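Long-range contacts in probable transcriptional regulatory protein NarL (Mycobacterium tuberculosis, PDB 3EUL), which probably acts, once phosphorylated by the sensor kinase NarS, as a DNA-binding regulator of genes for aerobic nitrate metabolism, here seen as its receiver domain: residues P89-L94 with G111-L116; V64-Y69 with L93-H98. All blocks are in the same frame, centred on the assembly; numbering follows the deposited sequence.

Contact 1: P89-L94 with G111-L116; sequences PTRVLL and GAAGFL
Leu-94 is bonded through both its N and its O to the neighbouring edge strand: its N donates almost straight (172°) to Gly-114 O at 3.0 Å, and its O accepts from Leu-116 N at 2.7 Å. Two residues before Leu-94, Val-92 O accepts from Ala-113 N at 2.7 Å. The side chains then sort to the two faces. Leu-94 CD1 lies against Ala-112 CB at 3.9 Å, while its CB meets CD1 of the Phe-115 ring obliquely. On the other face chi1 of Leu-93 (-161°) puts CG anti to the backbone N, and chi2 (55°) then carries CD1 to 3.6 Å from Gly-114 CA, packing directly on the glycine's backbone; CD2 reaches Leu-116 CD1 at 3.7 Å. Ala-113 CB stands over the centre of the Arg-91 guanidinium, and that group is held by a hydrogen bond from NE to Cys-132 O of helix 122-134. Farther back, a water bridges the two segments, accepting from Val-92 N and donating to Gly-111 O. Gly-111, at positive phi just after helix 101-109, completes a Schellman motif at its C-terminal end. Strand, helix and edge strand together form the last parallel beta-alpha-beta crossover of a CheY-like receiver domain.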
loop_
_atom_site.group_PDB
_atom_site.type_symbol
_atom_site.label_atom_id
_atom_site.label_comp_id
_atom_site.label_asym_id
_atom_site.label_seq_id
_atom_site.Cartn_x
_atom_site.Cartn_y
_atom_site.Cartn_z
ATOM N N PRO A 89 -4.094 -0.473 -13.063
ATOM C CA PRO A 89 -2.677 -0.150 -13.179
ATOM C C PRO A 89 -1.926 -0.050 -11.838
ATOM O O PRO A 89 -0.683 -0.015 -11.802
ATOM C CB PRO A 89 -2.689 1.209 -13.901
ATOM C CG PRO A 89 -4.026 1.797 -13.596
ATOM C CD PRO A 89 -4.962 0.656 -13.454
ATOM N N THR A 90 -2.661 -0.072 -10.742
ATOM C CA THR A 90 -2.091 0.168 -9.430
ATOM C C THR A 90 -1.173 -0.936 -8.929
ATOM O O THR A 90 -1.548 -2.089 -8.957
ATOM C CB THR A 90 -3.234 0.334 -8.427
ATOM O OG1 THR A 90 -4.049 1.431 -8.871
ATOM C CG2 THR A 90 -2.662 0.647 -7.037
ATOM N N ARG A 91 -0.013 -0.567 -8.389
ATOM C CA ARG A 91 0.865 -1.533 -7.707
ATOM C C ARG A 91 0.557 -1.522 -6.244
ATOM O O ARG A 91 0.495 -0.457 -5.640
ATOM C CB ARG A 91 2.312 -1.185 -7.948
ATOM C CG ARG A 91 2.669 -1.478 -9.380
ATOM C CD ARG A 91 4.047 -1.072 -9.768
ATOM N NE ARG A 91 5.168 -1.741 -9.088
ATOM C CZ ARG A 91 5.495 -3.040 -9.111
ATOM N NH1 ARG A 91 4.743 -3.964 -9.696
ATOM N NH2 ARG A 91 6.597 -3.431 -8.464
ATOM N N VAL A 92 0.319 -2.691 -5.670
ATOM C CA VAL A 92 -0.055 -2.783 -4.257
ATOM C C VAL A 92 1.158 -3.219 -3.411
ATOM O O VAL A 92 1.629 -4.368 -3.500
ATOM C CB VAL A 92 -1.234 -3.725 -4.043
ATOM C CG1 VAL A 92 -1.519 -3.888 -2.539
ATOM C CG2 VAL A 92 -2.485 -3.188 -4.800
ATOM N N LEU A 93 1.638 -2.290 -2.593
ATOM C CA LEU A 93 2.771 -2.509 -1.695
ATOM C C LEU A 93 2.202 -2.804 -0.322
ATOM O O LEU A 93 1.395 -2.043 0.193
ATOM C CB LEU A 93 3.647 -1.243 -1.713
ATOM C CG LEU A 93 5.081 -1.238 -1.253
ATOM C CD1 LEU A 93 5.973 -2.273 -1.958
ATOM C CD2 LEU A 93 5.633 0.174 -1.453
ATOM N N LEU A 94 2.551 -3.944 0.267
ATOM C CA LEU A 94 2.028 -4.264 1.604
ATOM C C LEU A 94 3.067 -3.913 2.673
ATOM O O LEU A 94 4.283 -3.922 2.439
ATOM C CB LEU A 94 1.600 -5.741 1.735
ATOM C CG LEU A 94 0.514 -6.255 0.792
ATOM C CD1 LEU A 94 0.235 -7.783 0.970
ATOM C CD2 LEU A 94 -0.793 -5.401 0.858
ATOM N N GLY A 111 -0.073 -11.227 -5.958
ATOM C CA GLY A 111 0.144 -10.076 -6.808
ATOM C C GLY A 111 0.615 -8.825 -6.104
ATOM O O GLY A 111 0.619 -7.778 -6.706
ATOM N N ALA A 112 1.010 -8.928 -4.830
ATOM C CA ALA A 112 1.603 -7.789 -4.118
ATOM C C ALA A 112 2.912 -7.425 -4.767
ATOM O O ALA A 112 3.714 -8.310 -5.082
ATOM C CB ALA A 112 1.828 -8.098 -2.628
ATOM N N ALA A 113 3.126 -6.126 -4.976
ATOM C CA ALA A 113 4.348 -5.630 -5.605
ATOM C C ALA A 113 5.552 -5.667 -4.655
ATOM O O ALA A 113 6.694 -5.602 -5.079
ATOM C CB ALA A 113 4.130 -4.217 -6.106
ATOM N N GLY A 114 5.306 -5.786 -3.368
ATOM C CA GLY A 114 6.389 -5.788 -2.410
ATOM C C GLY A 114 5.788 -5.929 -1.052
ATOM O O GLY A 114 4.575 -5.887 -0.913
ATOM N N PHE A 115 6.641 -6.116 -0.053
ATOM C CA PHE A 115 6.229 -6.443 1.290
ATOM C C PHE A 115 7.244 -5.809 2.236
ATOM O O PHE A 115 8.404 -6.221 2.273
ATOM C CB PHE A 115 6.164 -7.972 1.503
ATOM C CG PHE A 115 5.257 -8.396 2.648
ATOM C CD1 PHE A 115 3.969 -8.851 2.408
ATOM C CD2 PHE A 115 5.684 -8.301 3.969
ATOM C CE1 PHE A 115 3.123 -9.209 3.452
ATOM C CE2 PHE A 115 4.852 -8.668 5.032
ATOM C CZ PHE A 115 3.567 -9.130 4.778
ATOM N N LEU A 116 6.794 -4.833 3.011
ATOM C CA LEU A 116 7.665 -4.011 3.835
ATOM C C LEU A 116 7.313 -4.270 5.297
ATOM O O LEU A 116 6.214 -4.726 5.599
ATOM C CB LEU A 116 7.431 -2.520 3.541
ATOM C CG LEU A 116 7.474 -2.110 2.071
ATOM C CD1 LEU A 116 6.962 -0.663 1.901
ATOM C CD2 LEU A 116 8.915 -2.271 1.576
HETATM O O HOH W 1 0.582 -5.198 -7.046
#

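Contact 2: V64-Y69 with L93-H98; sequences VALLDY and LLISAH
Leu-93 opens the pairing by donating its N to Ala-65 O at 2.8 Å, nearly along the C=O axis, in the parallel sheet of the CheY-like receiver fold. Its O takes Leu-67 N at 2.9 Å and also the CA-H of Leu-66, whose CD1 touches Leu-93 CB. Leu-94 turns to the other face: CD2 packs on Leu-67 CB, and CD1 comes to the edge of the Tyr-69 ring, 3.8 Å from its CD1. Ile-95 donates its N to Leu-67 O at 3.0 Å and receives Tyr-69 N on its own O at 2.8 Å, which carries the pairing past the end of strand 64-68. Its CG2 rests near Asp-68 CA, on the same face as Leu-66. Asp-68, by similarity the residue phosphorylated in signalling, is unmodified here, and a weak, long ion pair links it to Lys-118. Ser-96 puts its CB against Tyr-69 CB at 3.7 Å and, with OG anti to the backbone N (chi1 -167°), accepts from His-98 N in an ST turn. That same hydroxyl shares one water with the aspartate: the water lies 2.7 Å from Ser-96 OG and donates to Asp-68 OD1 at 2.5 Å.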
loop_
_atom_site.group_PDB
_atom_site.type_symbol
_atom_site.label_atom_id
_atom_site.label_comp_id
_atom_site.label_asym_id
_atom_site.label_seq_id
_atom_site.Cartn_x
_atom_site.Cartn_y
_atom_site.Cartn_z
ATOM N N VAL A 64 0.385 3.718 -6.761
ATOM C CA VAL A 64 0.708 2.781 -5.683
ATOM C C VAL A 64 -0.377 2.814 -4.602
ATOM O O VAL A 64 -0.930 3.883 -4.278
ATOM C CB VAL A 64 2.023 3.174 -5.014
ATOM C CG1 VAL A 64 2.407 2.184 -3.884
ATOM C CG2 VAL A 64 3.106 3.220 -6.017
ATOM N N ALA A 65 -0.705 1.643 -4.077
ATOM C CA ALA A 65 -1.500 1.541 -2.881
ATOM C C ALA A 65 -0.568 0.983 -1.804
ATOM O O ALA A 65 0.041 -0.073 -2.010
ATOM C CB ALA A 65 -2.694 0.650 -3.098
ATOM N N LEU A 66 -0.373 1.711 -0.703
ATOM C CA LEU A 66 0.396 1.173 0.410
ATOM C C LEU A 66 -0.518 0.731 1.531
ATOM O O LEU A 66 -1.106 1.586 2.235
ATOM C CB LEU A 66 1.358 2.246 0.912
ATOM C CG LEU A 66 2.198 1.924 2.133
ATOM C CD1 LEU A 66 3.066 0.690 1.917
ATOM C CD2 LEU A 66 3.062 3.206 2.423
ATOM N N LEU A 67 -0.654 -0.598 1.709
ATOM C CA LEU A 67 -1.705 -1.165 2.546
ATOM C C LEU A 67 -1.195 -2.099 3.644
ATOM O O LEU A 67 -0.320 -2.938 3.413
ATOM C CB LEU A 67 -2.637 -1.993 1.688
ATOM C CG LEU A 67 -3.281 -1.328 0.484
ATOM C CD1 LEU A 67 -4.185 -2.328 -0.226
ATOM C CD2 LEU A 67 -4.036 -0.102 0.943
ATOM N N ASP A 68 -1.729 -1.946 4.847
ATOM C CA ASP A 68 -1.405 -2.889 5.912
ATOM C C ASP A 68 -1.806 -4.284 5.468
ATOM O O ASP A 68 -2.862 -4.467 4.879
ATOM C CB ASP A 68 -2.122 -2.457 7.195
ATOM C CG ASP A 68 -1.871 -3.367 8.378
ATOM O OD1 ASP A 68 -0.769 -3.896 8.573
ATOM O OD2 ASP A 68 -2.829 -3.518 9.154
ATOM N N TYR A 69 -0.980 -5.281 5.750
ATOM C CA TYR A 69 -1.342 -6.652 5.415
ATOM C C TYR A 69 -2.662 -7.054 6.116
ATOM O O TYR A 69 -3.521 -7.647 5.501
ATOM C CB TYR A 69 -0.194 -7.614 5.746
ATOM C CG TYR A 69 -0.555 -9.031 5.504
ATOM C CD1 TYR A 69 -0.806 -9.492 4.236
ATOM C CD2 TYR A 69 -0.675 -9.925 6.559
ATOM C CE1 TYR A 69 -1.161 -10.810 4.016
ATOM C CE2 TYR A 69 -1.030 -11.233 6.349
ATOM C CZ TYR A 69 -1.288 -11.670 5.097
ATOM O OH TYR A 69 -1.589 -12.998 4.887
ATOM N N LEU A 93 1.638 -2.290 -2.593
ATOM C CA LEU A 93 2.771 -2.509 -1.695
ATOM C C LEU A 93 2.202 -2.804 -0.322
ATOM O O LEU A 93 1.395 -2.043 0.193
ATOM C CB LEU A 93 3.647 -1.243 -1.713
ATOM C CG LEU A 93 5.081 -1.238 -1.253
ATOM C CD1 LEU A 93 5.973 -2.273 -1.958
ATOM C CD2 LEU A 93 5.633 0.174 -1.453
ATOM N N LEU A 94 2.551 -3.944 0.267
ATOM C CA LEU A 94 2.028 -4.264 1.604
ATOM C C LEU A 94 3.067 -3.913 2.673
ATOM O O LEU A 94 4.283 -3.922 2.439
ATOM C CB LEU A 94 1.600 -5.741 1.735
ATOM C CG LEU A 94 0.514 -6.255 0.792
ATOM C CD1 LEU A 94 0.235 -7.783 0.970
ATOM C CD2 LEU A 94 -0.793 -5.401 0.858
ATOM N N ILE A 95 2.562 -3.600 3.851
ATOM C CA ILE A 95 3.392 -3.339 5.006
ATOM C C ILE A 95 2.797 -4.091 6.188
ATOM O O ILE A 95 1.582 -4.186 6.332
ATOM C CB ILE A 95 3.522 -1.814 5.239
ATOM C CG1 ILE A 95 4.589 -1.498 6.290
ATOM C CG2 ILE A 95 2.116 -1.167 5.567
ATOM C CD1 ILE A 95 5.114 -0.062 6.203
ATOM N N SER A 96 3.653 -4.628 7.055
ATOM C CA SER A 96 3.150 -5.363 8.192
ATOM C C SER A 96 4.145 -5.443 9.332
ATOM O O SER A 96 5.356 -5.317 9.141
ATOM C CB SER A 96 2.792 -6.790 7.754
ATOM O OG SER A 96 2.027 -7.418 8.761
ATOM N N ALA A 97 3.612 -5.673 10.521
ATOM C CA ALA A 97 4.435 -6.089 11.653
ATOM C C ALA A 97 4.766 -7.606 11.609
ATOM O O ALA A 97 5.678 -8.020 12.291
ATOM C CB ALA A 97 3.765 -5.679 12.972
ATOM N N HIS A 98 4.035 -8.415 10.829
ATOM C CA HIS A 98 4.332 -9.875 10.616
ATOM C C HIS A 98 5.311 -9.989 9.456
ATOM O O HIS A 98 5.086 -9.377 8.431
ATOM C CB HIS A 98 3.091 -10.728 10.187
ATOM C CG HIS A 98 1.914 -10.673 11.127
ATOM N ND1 HIS A 98 1.959 -11.150 12.423
ATOM C CD2 HIS A 98 0.648 -10.224 10.939
ATOM C CE1 HIS A 98 0.783 -10.974 13.000
ATOM N NE2 HIS A 98 -0.028 -10.407 12.126
HETATM O O HOH W 2 -0.448 -6.317 9.135
#

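Overall arrangement
Contacts 1 and 2 are two adjoining seams of one five-stranded parallel sheet, their centres about 8 Å apart. Strand 91-96 is common to both, with strand 64-68 along one edge and the outermost strand 114-117 along the other; Leu-93 and Leu-94 serve each seam. Along the chain, helix 76-85 leads from strand 64-68 to strand 91-96 and helix 101-109 from there to strand 114-117, two successive beta-alpha-beta units. Probable hydrogen bonds lengthen each seam: Ala-65 N to Arg-91 O in one, Ser-96 N to Leu-116 O in the other. Through these interstrand bonds strand 91-96 joins the strand that carries Asp-68, the probable phosphorylation site, to the edge strand that carries Phe-115.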